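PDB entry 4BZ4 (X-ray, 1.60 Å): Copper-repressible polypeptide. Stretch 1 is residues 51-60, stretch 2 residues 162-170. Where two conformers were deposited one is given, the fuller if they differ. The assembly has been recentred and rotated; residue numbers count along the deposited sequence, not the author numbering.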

# COMPACT_ATOMS: atom_id res chain seq x y z
N SER A 51 6.15 -5.70 -4.76
CA SER A 51 5.34 -4.56 -5.27
C SER A 51 5.51 -3.22 -4.50
O SER A 51 5.41 -2.18 -5.10
CB SER A 51 3.84 -4.86 -5.27
OG SER A 51 3.37 -5.39 -4.05
N TRP A 52 5.82 -3.29 -3.25
CA TRP A 52 5.88 -2.04 -2.43
C TRP A 52 7.24 -1.50 -2.40
O TRP A 52 7.47 -0.38 -1.89
CB TRP A 52 5.38 -2.34 -1.00
CG TRP A 52 5.08 -1.14 -0.07
CD1 TRP A 52 4.03 -0.31 -0.11
CD2 TRP A 52 5.71 -0.88 1.19
NE1 TRP A 52 4.00 0.56 0.97
CE2 TRP A 52 5.02 0.21 1.79
CE3 TRP A 52 6.83 -1.41 1.82
CZ2 TRP A 52 5.44 0.77 3.02
CZ3 TRP A 52 7.23 -0.88 3.04
CH2 TRP A 52 6.57 0.22 3.60
N TYR A 53 8.24 -2.28 -2.84
CA TYR A 53 9.64 -1.92 -2.68
C TYR A 53 10.49 -2.64 -3.77
O TYR A 53 11.13 -3.64 -3.50
CB TYR A 53 10.13 -2.20 -1.27
CG TYR A 53 11.30 -1.36 -0.80
CD1 TYR A 53 12.63 -1.76 -1.01
CD2 TYR A 53 11.08 -0.18 -0.14
CE1 TYR A 53 13.71 -1.01 -0.56
CE2 TYR A 53 12.12 0.56 0.27
CZ TYR A 53 13.41 0.15 0.10
OH TYR A 53 14.44 0.92 0.64
N ASN A 54 10.49 -2.09 -4.97
CA ASN A 54 11.29 -2.61 -6.00
C ASN A 54 12.75 -2.40 -5.77
O ASN A 54 13.17 -1.38 -5.18
CB ASN A 54 10.93 -2.01 -7.35
CG ASN A 54 9.66 -2.55 -7.99
OD1 ASN A 54 9.48 -2.31 -9.21
ND2 ASN A 54 8.78 -3.23 -7.28
N LEU A 55 13.57 -3.35 -6.22
CA LEU A 55 15.04 -3.24 -6.06
C LEU A 55 15.71 -2.77 -7.35
O LEU A 55 16.36 -3.57 -8.11
CB LEU A 55 15.63 -4.55 -5.57
CG LEU A 55 15.07 -5.08 -4.26
CD1 LEU A 55 15.71 -6.45 -3.97
CD2 LEU A 55 15.26 -4.14 -3.10
N SER A 56 15.41 -1.50 -7.63
CA SER A 56 15.91 -0.74 -8.77
C SER A 56 15.85 0.73 -8.37
O SER A 56 15.11 1.11 -7.44
CB SER A 56 15.04 -0.91 -10.04
OG SER A 56 13.71 -0.50 -9.80
N MET A 57 16.56 1.57 -9.11
CA MET A 57 16.35 3.01 -9.01
C MET A 57 16.40 3.53 -7.61
O MET A 57 17.33 3.26 -6.82
N GLY A 58 15.32 4.22 -7.32
CA GLY A 58 15.09 4.87 -6.05
C GLY A 58 14.26 4.01 -5.07
O GLY A 58 13.72 4.52 -4.08
N TYR A 59 14.21 2.69 -5.28
CA TYR A 59 13.56 1.74 -4.35
C TYR A 59 12.10 2.09 -4.15
O TYR A 59 11.59 2.23 -3.02
CB TYR A 59 14.29 1.67 -3.00
CG TYR A 59 15.71 1.36 -3.09
CD1 TYR A 59 16.09 0.12 -3.53
CD2 TYR A 59 16.69 2.29 -2.77
CE1 TYR A 59 17.41 -0.24 -3.61
CE2 TYR A 59 18.04 1.93 -2.86
CZ TYR A 59 18.35 0.64 -3.29
OH TYR A 59 19.65 0.12 -3.42
N LEU A 60 11.40 2.30 -5.25
CA LEU A 60 10.02 2.71 -5.23
C LEU A 60 9.06 1.57 -5.34
O LEU A 60 9.39 0.50 -5.81
CB LEU A 60 9.75 3.72 -6.36
CG LEU A 60 10.66 4.96 -6.40
CD1 LEU A 60 10.40 5.85 -7.56
CD2 LEU A 60 10.44 5.73 -5.08
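Stretch 2, residues 162-170: AEYDQSQLY

Stretch 2 opens with a 3-10 segment, Ala 162 to Tyr 164, and continues through a type I turn from Gln 166 to Leu 169; stretch 1 has no regular helix or strand. Side chains of stretch 1 make most of the contact; the nearest CA atoms, those of Leu 55 and Glu 163, stand 7.8 Å apart.

At Trp 52 the indole reaches out with its far end, CH2 lying 3.4 Å from CD1 of Leu 169, apolar on apolar. Tyr 53 is the centre of the contact, and tyrosine suits it by joining an apolar ring to a polar tip. Its CD1 lies 3.3 Å from CE1 of Tyr 164, the ring planes inclined at 33°, and its CE2 is 3.6 Å from CD2 of Leu 169. Its OH donates to Glu 163 O at 2.6 Å and accepts from Gln 166 NE2 at 3.0 Å, so the buried hydroxyl is satisfied both ways. Water 1 links Tyr 53 O (2.7 Å from the water oxygen) to Tyr 164 OH (2.9 Å).

Asn 54 points away, whereas Leu 55 places CD2 4.0 Å from CZ of Tyr 164, aliphatic against aromatic. The type II' turn from Ser 56 to Tyr 59 follows: Tyr 59 CE1 packs 3.8 Å from Glu 163 CB, with Glu 163 O over one ring face.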

# COMPACT_ATOMS: atom_id res chain seq x y z
N ALA A 162 20.85 -3.95 3.39
CA ALA A 162 21.02 -2.51 3.51
C ALA A 162 20.10 -1.70 2.61
O ALA A 162 19.79 -0.55 2.91
CB ALA A 162 22.47 -2.13 3.23
N GLU A 163 19.63 -2.29 1.50
CA GLU A 163 18.72 -1.58 0.65
C GLU A 163 17.43 -1.12 1.32
O GLU A 163 16.72 -0.31 0.73
CB GLU A 163 18.30 -2.41 -0.61
CG GLU A 163 19.42 -3.08 -1.35
CD GLU A 163 19.61 -4.46 -0.77
OE1 GLU A 163 18.83 -5.44 -1.13
OE2 GLU A 163 20.47 -4.51 0.08
N TYR A 164 17.09 -1.69 2.49
CA TYR A 164 15.82 -1.42 3.19
C TYR A 164 16.04 -0.37 4.33
O TYR A 164 15.16 -0.16 5.16
CB TYR A 164 15.26 -2.70 3.79
CG TYR A 164 14.94 -3.68 2.69
CD1 TYR A 164 13.79 -3.54 1.93
CD2 TYR A 164 15.79 -4.70 2.42
CE1 TYR A 164 13.53 -4.38 0.87
CE2 TYR A 164 15.49 -5.62 1.38
CZ TYR A 164 14.37 -5.42 0.61
OH TYR A 164 14.06 -6.30 -0.41
N ASP A 165 17.22 0.23 4.35
CA ASP A 165 17.60 1.10 5.57
C ASP A 165 17.08 2.55 5.39
O ASP A 165 17.85 3.48 5.26
CB ASP A 165 19.08 1.08 5.80
CG ASP A 165 19.49 1.72 7.11
OD1 ASP A 165 18.67 1.62 8.09
OD2 ASP A 165 20.64 2.24 7.19
N GLN A 166 15.77 2.66 5.36
CA GLN A 166 15.07 3.94 5.35
C GLN A 166 14.18 3.92 6.58
O GLN A 166 13.34 3.07 6.72
CB GLN A 166 14.27 4.21 4.06
CG GLN A 166 15.16 4.30 2.85
CD GLN A 166 14.38 4.77 1.66
OE1 GLN A 166 14.15 5.97 1.48
NE2 GLN A 166 13.87 3.82 0.89
N SER A 167 14.35 4.93 7.45
CA SER A 167 13.65 4.99 8.75
C SER A 167 12.12 5.04 8.64
O SER A 167 11.40 4.49 9.46
CB SER A 167 14.11 6.24 9.44
OG SER A 167 15.52 6.32 9.51
N GLN A 168 11.62 5.68 7.60
CA GLN A 168 10.20 5.93 7.43
C GLN A 168 9.50 4.80 6.72
O GLN A 168 8.32 4.90 6.45
CB GLN A 168 10.03 7.29 6.69
CG GLN A 168 10.40 8.50 7.52
CD GLN A 168 10.51 9.76 6.67
OE1 GLN A 168 9.49 10.56 6.50
NE2 GLN A 168 11.61 9.91 6.08
N LEU A 169 10.23 3.73 6.42
CA LEU A 169 9.63 2.53 5.98
C LEU A 169 9.34 1.76 7.26
O LEU A 169 10.26 1.11 7.79
CB LEU A 169 10.65 1.89 5.06
CG LEU A 169 10.19 0.84 4.11
CD1 LEU A 169 9.57 1.57 2.93
CD2 LEU A 169 11.46 0.10 3.74
N TYR A 170 8.14 1.85 7.79
CA TYR A 170 7.92 1.43 9.21
C TYR A 170 7.93 -0.07 9.35
O TYR A 170 6.98 -0.76 8.93
CB TYR A 170 6.68 2.03 9.76
CG TYR A 170 6.69 3.54 10.08
CD1 TYR A 170 7.86 4.25 10.23
CD2 TYR A 170 5.51 4.19 10.29
CE1 TYR A 170 7.81 5.57 10.64
CE2 TYR A 170 5.44 5.54 10.62
CZ TYR A 170 6.62 6.19 10.85
OH TYR A 170 6.54 7.53 11.27
O HOH W 1 11.50 -5.64 -1.66
O HOH W 2 11.90 4.19 -1.23